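Putative sporulation-specific glycosylase YdhD (Bacillus subtilis subsp. subtilis str. 168, PDB 3CZ8) probably hydrolyses glycosidic bonds in chitin-like or cell-wall polysaccharides during sporulation, through its family 18 glycosyl hydrolase domain. Local coordinates at residues Tyr41-Ile49 / Ala95-Leu106. The protein carries 1 engineered substitution. Sequence-based numbering, arbitrary orientation.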
ATOM      1  N   TYR A  41      -1.774  -4.137  17.632  1.00 35.34           N
ATOM      2  CA  TYR A  41      -2.215  -3.775  18.967  1.00 42.70           C
ATOM      3  C   TYR A  41      -1.111  -3.100  19.726  1.00 34.77           C
ATOM      4  O   TYR A  41      -0.003  -3.506  19.640  1.00 36.71           O
ATOM      5  CB  TYR A  41      -2.637  -5.009  19.742  1.00 34.38           C
ATOM      6  CG  TYR A  41      -3.896  -5.675  19.281  1.00 48.97           C
ATOM      7  CD1 TYR A  41      -3.882  -6.555  18.238  1.00 33.22           C
ATOM      8  CD2 TYR A  41      -5.097  -5.441  19.914  1.00 32.24           C
ATOM      9  CE1 TYR A  41      -4.988  -7.154  17.838  1.00 41.17           C
ATOM     10  CE2 TYR A  41      -6.205  -6.038  19.523  1.00 31.62           C
ATOM     11  CZ  TYR A  41      -6.154  -6.898  18.484  1.00 49.93           C
ATOM     12  OH  TYR A  41      -7.265  -7.522  18.042  1.00 59.08           O
ATOM     13  N   HIS A  42      -1.420  -2.070  20.476  1.00 27.97           N
ATOM     14  CA  HIS A  42      -0.400  -1.395  21.217  1.00 31.62           C
ATOM     15  C   HIS A  42      -0.574  -1.458  22.725  1.00 47.95           C
ATOM     16  O   HIS A  42      -1.645  -1.715  23.216  1.00 40.89           O
ATOM     17  CB  HIS A  42      -0.198   0.040  20.728  1.00 40.33           C
ATOM     18  CG  HIS A  42      -1.469   0.790  20.530  1.00 43.85           C
ATOM     19  ND1 HIS A  42      -2.226   0.678  19.395  1.00 50.06           N
ATOM     20  CD2 HIS A  42      -2.132   1.641  21.338  1.00 45.92           C
ATOM     21  CE1 HIS A  42      -3.304   1.418  19.512  1.00 60.58           C
ATOM     22  NE2 HIS A  42      -3.270   2.012  20.683  1.00 49.44           N
ATOM     23  N   ILE A  43       0.506  -1.214  23.444  1.00 45.62           N
ATOM     24  CA  ILE A  43       0.558  -1.468  24.878  1.00 47.53           C
ATOM     25  C   ILE A  43       0.514  -0.189  25.720  1.00 51.61           C
ATOM     26  O   ILE A  43       0.891   0.893  25.258  1.00 49.00           O
ATOM     27  CB  ILE A  43       1.796  -2.337  25.260  1.00 47.30           C
ATOM     28  CG1 ILE A  43       3.109  -1.565  25.066  1.00 45.21           C
ATOM     29  CG2 ILE A  43       1.810  -3.622  24.441  1.00 42.52           C
ATOM     30  CD1 ILE A  43       4.329  -2.235  25.672  1.00 38.83           C
ATOM     31  N   ALA A  44       0.029  -0.333  26.950  1.00 49.69           N
ATOM     32  CA  ALA A  44       0.035   0.739  27.937  1.00 55.72           C
ATOM     33  C   ALA A  44       1.199   0.490  28.905  1.00 55.99           C
ATOM     34  O   ALA A  44       1.694  -0.638  28.973  1.00 62.85           O
ATOM     35  CB  ALA A  44      -1.309   0.774  28.671  1.00 55.35           C
ATOM     36  N   PRO A  45       1.672   1.537  29.626  1.00 59.01           N
ATOM     37  CA  PRO A  45       2.770   1.377  30.600  1.00 54.49           C
ATOM     38  C   PRO A  45       2.549   0.331  31.705  1.00 58.47           C
ATOM     39  O   PRO A  45       3.521  -0.191  32.256  1.00 56.37           O
ATOM     40  CB  PRO A  45       2.884   2.769  31.223  1.00 60.44           C
ATOM     41  CG  PRO A  45       2.379   3.683  30.177  1.00 63.10           C
ATOM     42  CD  PRO A  45       1.247   2.949  29.536  1.00 45.64           C
ATOM     43  N   ASN A  46       1.290   0.029  32.018  1.00 58.80           N
ATOM     44  CA  ASN A  46       0.971  -0.987  33.017  1.00 65.07           C
ATOM     45  C   ASN A  46       0.861  -2.397  32.428  1.00 70.81           C
ATOM     46  O   ASN A  46       0.595  -3.367  33.145  1.00 74.40           O
ATOM     47  CB  ASN A  46      -0.290  -0.601  33.807  1.00 60.76           C
ATOM     48  CG  ASN A  46      -1.562  -0.642  32.967  1.00 65.30           C
ATOM     49  OD1 ASN A  46      -1.526  -0.619  31.737  1.00 75.38           O
ATOM     50  ND2 ASN A  46      -2.700  -0.690  33.646  1.00 74.71           N
ATOM     51  N   GLY A  47       1.068  -2.496  31.117  1.00 67.39           N
ATOM     52  CA  GLY A  47       1.078  -3.777  30.425  1.00 55.05           C
ATOM     53  C   GLY A  47      -0.245  -4.152  29.793  1.00 52.73           C
ATOM     54  O   GLY A  47      -0.367  -5.223  29.211  1.00 54.07           O
ATOM     55  N   ASP A  48      -1.244  -3.279  29.906  1.00 56.34           N
ATOM     56  CA  ASP A  48      -2.538  -3.520  29.265  1.00 54.36           C
ATOM     57  C   ASP A  48      -2.443  -3.365  27.751  1.00 47.44           C
ATOM     58  O   ASP A  48      -1.552  -2.687  27.245  1.00 53.99           O
ATOM     59  CB  ASP A  48      -3.608  -2.576  29.823  1.00 58.34           C
ATOM     60  CG  ASP A  48      -4.185  -3.053  31.146  1.00 74.86           C
ATOM     61  OD1 ASP A  48      -4.244  -2.239  32.088  1.00 82.25           O
ATOM     62  OD2 ASP A  48      -4.585  -4.234  31.249  1.00 65.76           O
ATOM     63  N   ILE A  49      -3.350  -4.014  27.034  1.00 47.20           N
ATOM     64  CA  ILE A  49      -3.485  -3.791  25.603  1.00 48.36           C
ATOM     65  C   ILE A  49      -4.489  -2.652  25.415  1.00 60.39           C
ATOM     66  O   ILE A  49      -5.688  -2.817  25.670  1.00 58.49           O
ATOM     67  CB  ILE A  49      -3.879  -5.083  24.851  1.00 44.52           C
ATOM     68  CG1 ILE A  49      -2.742  -6.111  24.962  1.00 41.57           C
ATOM     69  CG2 ILE A  49      -4.175  -4.784  23.379  1.00 42.22           C
ATOM     70  CD1 ILE A  49      -3.127  -7.539  24.601  1.00 52.12           C
ATOM     71  N   ALA A  95       3.811  -5.578  35.511  1.00 54.56           N
ATOM     72  CA  ALA A  95       3.345  -5.104  34.203  1.00 51.09           C
ATOM     73  C   ALA A  95       3.663  -6.062  33.061  1.00 46.59           C
ATOM     74  O   ALA A  95       2.832  -6.261  32.173  1.00 46.35           O
ATOM     75  CB  ALA A  95       3.896  -3.718  33.896  1.00 44.95           C
ATOM     76  N   ARG A  96       4.853  -6.658  33.082  1.00 45.05           N
ATOM     77  CA  ARG A  96       5.210  -7.606  32.029  1.00 53.17           C
ATOM     78  C   ARG A  96       4.521  -8.967  32.187  1.00 47.91           C
ATOM     79  O   ARG A  96       4.299  -9.658  31.198  1.00 41.11           O
ATOM     80  CB  ARG A  96       6.730  -7.723  31.830  1.00 57.06           C
ATOM     81  CG  ARG A  96       7.513  -8.269  32.996  1.00 64.44           C
ATOM     82  CD  ARG A  96       8.994  -8.331  32.661  1.00 50.95           C
ATOM     83  NE  ARG A  96       9.748  -8.992  33.724  1.00 81.03           N
ATOM     84  CZ  ARG A  96      10.365  -8.363  34.722  1.00 57.08           C
ATOM     85  NH1 ARG A  96      10.343  -7.041  34.804  1.00 70.45           N
ATOM     86  NH2 ARG A  96      11.017  -9.064  35.639  1.00 72.52           N
ATOM     87  N   THR A  97       4.164  -9.322  33.423  1.00 45.70           N
ATOM     88  CA  THR A  97       3.289 -10.466  33.700  1.00 42.63           C
ATOM     89  C   THR A  97       1.877 -10.160  33.205  1.00 45.19           C
ATOM     90  O   THR A  97       1.243 -11.000  32.562  1.00 39.59           O
ATOM     91  CB  THR A  97       3.260 -10.812  35.215  1.00 44.33           C
ATOM     92  OG1 THR A  97       4.555 -11.261  35.625  1.00 43.51           O
ATOM     93  CG2 THR A  97       2.256 -11.913  35.519  1.00 34.26           C
ATOM     94  N   ASN A  98       1.404  -8.948  33.500  1.00 47.02           N
ATOM     95  CA  ASN A  98       0.117  -8.465  33.008  1.00 50.28           C
ATOM     96  C   ASN A  98       0.054  -8.491  31.482  1.00 47.09           C
ATOM     97  O   ASN A  98      -0.943  -8.935  30.919  1.00 53.05           O
ATOM     98  CB  ASN A  98      -0.179  -7.055  33.538  1.00 46.62           C
ATOM     99  CG  ASN A  98      -1.502  -6.500  33.034  1.00 48.80           C
ATOM    100  OD1 ASN A  98      -2.482  -7.230  32.879  1.00 59.11           O
ATOM    101  ND2 ASN A  98      -1.536  -5.196  32.785  1.00 61.07           N
ATOM    102  N   LEU A  99       1.128  -8.044  30.831  1.00 45.67           N
ATOM    103  CA  LEU A  99       1.229  -8.066  29.368  1.00 42.01           C
ATOM    104  C   LEU A  99       1.234  -9.487  28.800  1.00 39.51           C
ATOM    105  O   LEU A  99       0.541  -9.758  27.815  1.00 45.31           O
ATOM    106  CB  LEU A  99       2.448  -7.259  28.881  1.00 45.17           C
ATOM    107  CG  LEU A  99       2.675  -7.140  27.365  1.00 36.33           C
ATOM    108  CD1 LEU A  99       1.445  -6.604  26.643  1.00 35.00           C
ATOM    109  CD2 LEU A  99       3.874  -6.275  27.050  1.00 34.58           C
ATOM    110  N   VAL A 100       1.997 -10.381  29.430  1.00 41.72           N
ATOM    111  CA  VAL A 100       2.045 -11.800  29.045  1.00 43.79           C
ATOM    112  C   VAL A 100       0.653 -12.457  29.103  1.00 45.42           C
ATOM    113  O   VAL A 100       0.238 -13.143  28.157  1.00 41.70           O
ATOM    114  CB  VAL A 100       3.105 -12.587  29.885  1.00 37.71           C
ATOM    115  CG1 VAL A 100       2.865 -14.088  29.836  1.00 45.51           C
ATOM    116  CG2 VAL A 100       4.514 -12.285  29.390  1.00 33.02           C
ATOM    117  N   ASN A 101      -0.072 -12.207  30.193  1.00 45.89           N
ATOM    118  CA  ASN A 101      -1.434 -12.719  30.357  1.00 49.60           C
ATOM    119  C   ASN A 101      -2.424 -12.111  29.368  1.00 45.93           C
ATOM    120  O   ASN A 101      -3.254 -12.830  28.805  1.00 47.75           O
ATOM    121  CB  ASN A 101      -1.931 -12.534  31.800  1.00 46.07           C
ATOM    122  CG  ASN A 101      -1.220 -13.447  32.788  1.00 37.47           C
ATOM    123  OD1 ASN A 101      -0.906 -14.597  32.480  1.00 48.53           O
ATOM    124  ND2 ASN A 101      -0.963 -12.930  33.983  1.00 56.72           N
ATOM    125  N   ASN A 102      -2.324 -10.797  29.156  1.00 43.71           N
ATOM    126  CA  ASN A 102      -3.175 -10.086  28.193  1.00 40.36           C
ATOM    127  C   ASN A 102      -2.979 -10.530  26.751  1.00 43.23           C
ATOM    128  O   ASN A 102      -3.951 -10.628  26.004  1.00 38.26           O
ATOM    129  CB  ASN A 102      -2.971  -8.578  28.290  1.00 41.79           C
ATOM    130  CG  ASN A 102      -3.555  -7.994  29.556  1.00 45.31           C
ATOM    131  OD1 ASN A 102      -4.474  -8.558  30.157  1.00 51.35           O
ATOM    132  ND2 ASN A 102      -3.015  -6.860  29.977  1.00 39.85           N
ATOM    133  N   ILE A 103      -1.724 -10.794  26.375  1.00 42.31           N
ATOM    134  CA  ILE A 103      -1.388 -11.301  25.039  1.00 39.92           C
ATOM    135  C   ILE A 103      -1.991 -12.694  24.833  1.00 44.32           C
ATOM    136  O   ILE A 103      -2.528 -12.988  23.759  1.00 45.74           O
ATOM    137  CB  ILE A 103       0.151 -11.312  24.779  1.00 39.39           C
ATOM    138  CG1 ILE A 103       0.678  -9.899  24.514  1.00 33.54           C
ATOM    139  CG2 ILE A 103       0.504 -12.189  23.590  1.00 25.50           C
ATOM    140  CD1 ILE A 103       2.191  -9.771  24.642  1.00 27.89           C
ATOM    141  N   TYR A 104      -1.913 -13.534  25.867  1.00 49.21           N
ATOM    142  CA  TYR A 104      -2.567 -14.844  25.839  1.00 43.28           C
ATOM    143  C   TYR A 104      -4.081 -14.696  25.710  1.00 38.66           C
ATOM    144  O   TYR A 104      -4.703 -15.389  24.903  1.00 38.85           O
ATOM    145  CB  TYR A 104      -2.222 -15.697  27.072  1.00 51.69           C
ATOM    146  CG  TYR A 104      -2.797 -17.097  26.974  1.00 44.94           C
ATOM    147  CD1 TYR A 104      -4.048 -17.404  27.521  1.00 43.38           C
ATOM    148  CD2 TYR A 104      -2.108 -18.106  26.305  1.00 37.06           C
ATOM    149  CE1 TYR A 104      -4.590 -18.679  27.407  1.00 50.49           C
ATOM    150  CE2 TYR A 104      -2.639 -19.386  26.191  1.00 49.23           C
ATOM    151  CZ  TYR A 104      -3.879 -19.665  26.743  1.00 46.37           C
ATOM    152  OH  TYR A 104      -4.408 -20.932  26.635  1.00 71.26           O
ATOM    153  N   ASP A 105      -4.660 -13.799  26.508  1.00 40.31           N
ATOM    154  CA  ASP A 105      -6.103 -13.535  26.471  1.00 49.36           C
ATOM    155  C   ASP A 105      -6.537 -13.007  25.110  1.00 57.58           C
ATOM    156  O   ASP A 105      -7.630 -13.319  24.651  1.00 59.86           O
ATOM    157  CB  ASP A 105      -6.520 -12.549  27.570  1.00 49.25           C
ATOM    158  CG  ASP A 105      -6.448 -13.152  28.968  1.00 52.89           C
ATOM    159  OD1 ASP A 105      -6.501 -12.371  29.942  1.00 65.28           O
ATOM    160  OD2 ASP A 105      -6.335 -14.391  29.098  1.00 46.59           O
ATOM    161  N   LEU A 106      -5.666 -12.220  24.473  1.00 50.88           N
ATOM    162  CA  LEU A 106      -5.902 -11.712  23.126  1.00 46.79           C
ATOM    163  C   LEU A 106      -5.961 -12.825  22.082  1.00 38.43           C
ATOM    164  O   LEU A 106      -6.904 -12.880  21.301  1.00 43.57           O
ATOM    165  CB  LEU A 106      -4.834 -10.685  22.733  1.00 45.50           C
ATOM    166  CG  LEU A 106      -5.204  -9.736  21.592  1.00 55.01           C
ATOM    167  CD1 LEU A 106      -5.952  -8.530  22.141  1.00 70.53           C
ATOM    168  CD2 LEU A 106      -3.967  -9.299  20.842  1.00 55.37           C
TER
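N98 and N102, one turn apart on helix 93-110, each donate a side-chain amide N-H to the backbone of the turn 44-47. N98 ND2 reaches N46 O at 2.8 Å, nearly straight (170°), the acceptor lying in the amide plane; CG set anti to the backbone N (chi1 179°) carries the amide there. N102 ND2 hydrogen-bonds to G47 O at 3.2 Å and, weakly, to D48 OD2. G47 ends a type I turn and comes so close to the helix that its CA lies 3.5 Å from A95 O in a CA-H...O contact; a side chain here would collide with that carbonyl. N46 OD1 accepts from D48 N, an Asx turn.

I43 CG2 meets L99 CD1 at 3.7 Å, and I49 CD1 touches L106 CD1 while passing N102 CB. L106 CD2 sits over the centre of the Y41 ring, 3.8 Å from the centroid, a CH-pi contact; Y41 OH is hydrogen-bonded to D55 OD1. With an alanine in place of Y41, L106 would probably lose the ring face it packs on and D55 this hydroxyl partner. The arrangement joins the end of barrel strand 35-42 and its following loop to an outer helix, as in the TIM barrel of family 18 glycosyl hydrolases.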